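Local coordinates for protein phytoene synthase (Enterococcus hirae, PDB 5IYS) that probably joins two farnesyl diphosphate molecules head to head to make dehydrosqualene, in a magnesium-dependent reaction, at residues 54-59 with 111-116. Sequence-based numbering, arbitrary orientation.
With MG (magnesium ion), chain E; MG (magnesium ion), chain F; FPS (S-[(2E,6E)-3,7,11-trimethyldodeca-2,6,10-trienyl] trihydrogen thiodiphosphate), chain H; SO4 (sulfate ion), chain B.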
loop_
_atom_site.group_PDB
_atom_site.type_symbol
_atom_site.label_atom_id
_atom_site.label_comp_id
_atom_site.label_asym_id
_atom_site.label_seq_id
_atom_site.Cartn_x
_atom_site.Cartn_y
_atom_site.Cartn_z
ATOM N N ARG A 54 -8.498 -6.586 5.428
ATOM C CA ARG A 54 -9.399 -6.844 6.564
ATOM C C ARG A 54 -9.128 -5.896 7.724
ATOM O O ARG A 54 -10.055 -5.248 8.238
ATOM C CB ARG A 54 -9.335 -8.308 7.033
ATOM C CG ARG A 54 -10.075 -8.523 8.351
ATOM C CD ARG A 54 -9.954 -9.956 8.893
ATOM N NE ARG A 54 -10.506 -10.936 7.967
ATOM C CZ ARG A 54 -10.394 -12.252 8.121
ATOM N NH1 ARG A 54 -9.833 -12.767 9.216
ATOM N NH2 ARG A 54 -10.909 -13.048 7.198
ATOM N N ALA A 55 -7.846 -5.681 8.038
ATOM C CA ALA A 55 -7.477 -4.791 9.138
ATOM C C ALA A 55 -7.935 -3.370 8.835
ATOM O O ALA A 55 -8.366 -2.630 9.726
ATOM C CB ALA A 55 -5.971 -4.811 9.377
ATOM N N ASP A 56 -7.790 -2.963 7.585
ATOM C CA ASP A 56 -8.075 -1.581 7.208
ATOM C C ASP A 56 -9.575 -1.269 7.109
ATOM O O ASP A 56 -10.022 -0.138 7.364
ATOM C CB ASP A 56 -7.411 -1.260 5.877
ATOM C CG ASP A 56 -7.690 0.165 5.418
ATOM O OD1 ASP A 56 -6.955 1.101 5.820
ATOM O OD2 ASP A 56 -8.639 0.329 4.630
ATOM N N ASP A 57 -10.337 -2.244 6.632
ATOM C CA ASP A 57 -11.771 -2.046 6.453
ATOM C C ASP A 57 -12.417 -1.979 7.827
ATOM O O ASP A 57 -13.264 -1.116 8.084
ATOM C CB ASP A 57 -12.361 -3.208 5.668
ATOM C CG ASP A 57 -12.204 -3.022 4.182
ATOM O OD1 ASP A 57 -11.742 -1.934 3.777
ATOM O OD2 ASP A 57 -12.530 -3.967 3.434
ATOM N N LEU A 58 -11.955 -2.846 8.721
ATOM C CA LEU A 58 -12.363 -2.792 10.129
ATOM C C LEU A 58 -12.388 -1.371 10.705
ATOM O O LEU A 58 -13.346 -0.967 11.379
ATOM C CB LEU A 58 -11.453 -3.682 10.971
ATOM C CG LEU A 58 -11.806 -5.161 10.932
ATOM C CD1 LEU A 58 -10.818 -5.963 11.781
ATOM C CD2 LEU A 58 -13.225 -5.404 11.443
ATOM N N ILE A 59 -11.345 -0.596 10.430
ATOM C CA ILE A 59 -11.232 0.737 11.014
ATOM C C ILE A 59 -11.870 1.800 10.125
ATOM O O ILE A 59 -12.811 2.463 10.558
ATOM C CB ILE A 59 -9.778 1.075 11.380
ATOM C CG1 ILE A 59 -9.302 0.073 12.432
ATOM C CG2 ILE A 59 -9.655 2.502 11.922
ATOM C CD1 ILE A 59 -10.303 -0.160 13.563
ATOM N N THR A 111 -1.013 -1.790 14.436
ATOM C CA THR A 111 -0.739 -0.653 15.323
ATOM C C THR A 111 -1.034 0.642 14.583
ATOM O O THR A 111 -1.593 1.592 15.152
ATOM C CB THR A 111 0.764 -0.632 15.691
ATOM O OG1 THR A 111 1.059 -1.780 16.486
ATOM C CG2 THR A 111 1.133 0.643 16.444
ATOM N N GLY A 112 -0.710 0.665 13.289
ATOM C CA GLY A 112 -1.019 1.825 12.477
ATOM C C GLY A 112 -2.518 1.977 12.289
ATOM O O GLY A 112 -3.064 3.084 12.392
ATOM N N GLN A 113 -3.193 0.882 11.976
ATOM C CA GLN A 113 -4.650 0.957 11.851
ATOM C C GLN A 113 -5.300 1.491 13.123
ATOM O O GLN A 113 -6.300 2.204 13.054
ATOM C CB GLN A 113 -5.262 -0.389 11.488
ATOM C CG GLN A 113 -4.862 -0.884 10.117
ATOM C CD GLN A 113 -5.371 0.027 9.021
ATOM O OE1 GLN A 113 -6.423 0.631 9.155
ATOM N NE2 GLN A 113 -4.554 0.248 8.012
ATOM N N ARG A 114 -4.841 1.008 14.271
ATOM C CA ARG A 114 -5.418 1.383 15.566
ATOM C C ARG A 114 -5.258 2.895 15.806
ATOM O O ARG A 114 -6.175 3.579 16.267
ATOM C CB ARG A 114 -4.734 0.567 16.678
ATOM C CG ARG A 114 -5.333 0.703 18.088
ATOM C CD ARG A 114 -4.716 -0.318 19.054
ATOM N NE ARG A 114 -4.910 0.030 20.462
ATOM C CZ ARG A 114 -4.531 -0.736 21.483
ATOM N NH1 ARG A 114 -3.965 -1.914 21.251
ATOM N NH2 ARG A 114 -4.678 -0.310 22.733
ATOM N N LYS A 115 -4.136 3.442 15.363
ATOM C CA LYS A 115 -3.939 4.886 15.412
ATOM C C LYS A 115 -4.900 5.693 14.539
ATOM O O LYS A 115 -5.359 6.775 14.927
ATOM C CB LYS A 115 -2.501 5.255 15.062
ATOM C CG LYS A 115 -2.085 6.568 15.700
ATOM C CD LYS A 115 -1.450 7.511 14.715
ATOM C CE LYS A 115 -0.910 8.732 15.457
ATOM N NZ LYS A 115 -1.987 9.543 16.088
ATOM N N ASP A 116 -5.196 5.183 13.347
ATOM C CA ASP A 116 -6.232 5.790 12.520
ATOM C C ASP A 116 -7.602 5.789 13.168
ATOM O O ASP A 116 -8.417 6.652 12.865
ATOM C CB ASP A 116 -6.338 5.089 11.176
ATOM C CG ASP A 116 -5.353 5.617 10.188
ATOM O OD1 ASP A 116 -5.048 6.832 10.243
ATOM O OD2 ASP A 116 -4.940 4.829 9.315
HETATM MG MG MG E . -6.783 3.181 5.988
HETATM MG MG MG F . -9.168 2.370 3.912
HETATM C C1 FPS H . -5.055 1.777 1.646
HETATM S S1 FPS H . -4.698 3.445 2.102
HETATM C C2 FPS H . -4.890 0.883 2.850
HETATM C C3 FPS H . -3.713 0.573 3.423
HETATM C C4 FPS H . -2.397 1.166 2.994
HETATM C C5 FPS H . -3.735 -0.384 4.594
HETATM C C6 FPS H . -3.977 -1.823 4.141
HETATM C C7 FPS H . -3.080 -2.181 2.968
HETATM C C8 FPS H . -3.566 -2.797 1.881
HETATM C C10 FPS H . -2.601 -3.053 0.747
HETATM C C9 FPS H . -5.030 -3.128 1.757
HETATM C C11 FPS H . -1.938 -4.409 0.824
HETATM C C12 FPS H . -1.385 -4.598 -0.583
HETATM C C13 FPS H . -0.662 -5.663 -0.975
HETATM C C14 FPS H . -0.319 -6.805 -0.068
HETATM C C15 FPS H . -0.166 -5.698 -2.386
HETATM P PA FPS H . -6.586 4.073 2.556
HETATM O O1A FPS H . -7.120 3.257 3.675
HETATM O O2A FPS H . -6.514 5.615 3.013
HETATM O O3A FPS H . -7.421 4.125 1.168
HETATM P PB FPS H . -8.621 3.187 0.700
HETATM O O1B FPS H . -9.807 4.106 0.581
HETATM O O2B FPS H . -8.947 2.076 1.674
HETATM O O3B FPS H . -8.204 2.588 -0.627
HETATM S S SO4 B . -5.244 3.449 21.993
HETATM O O1 SO4 B . -3.965 3.940 22.486
HETATM O O2 SO4 B . -6.157 4.571 21.795
HETATM O O3 SO4 B . -5.830 2.513 22.957
HETATM O O4 SO4 B . -5.019 2.767 20.712
HETATM O O HOH W 1 -10.932 1.299 4.103
HETATM O O HOH W 2 -6.673 2.981 8.153
HETATM O O HOH W 3 -6.904 5.527 5.982
HETATM O O HOH W 4 -4.480 3.052 5.674
HETATM O O HOH W 5 -10.387 4.222 3.247
#
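The carboxamide of Q113 lies with one face against the backbone of D56, whose CA sits over it, 3.6 Å from Q113 CD. Towards the same side, tilted out of the amide plane, is D56 OD1. Q113 NE2 reaches it in a weak, bent hydrogen bond (3.4 Å, 129° at the hydrogen), and NE2 also bonds to a residue just beyond the two segments. At the other end of the amide, OE1 accepts from water 2 at 2.6 Å. The R114 side chain leaves its helix on the side facing away from 54-59, and its guanidinium binds at its edge a sulfate that probably comes from the crystallisation liquor: NE bonds to O4, and NH2 to O3, which lies in the guanidinium plane.

An aspartate suits position 56 because its two oxygens can serve two metals at once. Its chi1 of 179° sets CG anti to the backbone N; from there OD1 binds one magnesium at 2.1 Å and OD2 the second at 2.2 Å, while O1A of the thiodiphosphate bridges both ions. D60 also binds magnesium, consistent with the aspartate-rich DDxxD motif of the all-helical isoprenoid synthase fold, here on helix 39-60. Segments 54-59 and 111-116 run side by side nearly parallel (12°), their axes 9.4 Å apart. Glutamine, uncharged and carrying a donor and an acceptor on one amide, can meet both the carboxylate and a metal-bound water, since water 2 is itself a ligand of the first magnesium.

Beside the amide, the small A55 lets the bent Q113 chain approach, CB to CG at 4.1 Å; the buried A55 carbonyl has no hydrogen-bond partner. I59 and Q113 pass each other running opposite ways, and both branches of I59 reach Q113 O, CG2 at 3.6 Å. From helix 65-80, L71 touches A55, and L68 both I59 and Q113. D116 packs its backbone and CB against I59 CG2, its OD2 hydrogen-bonded to Y131.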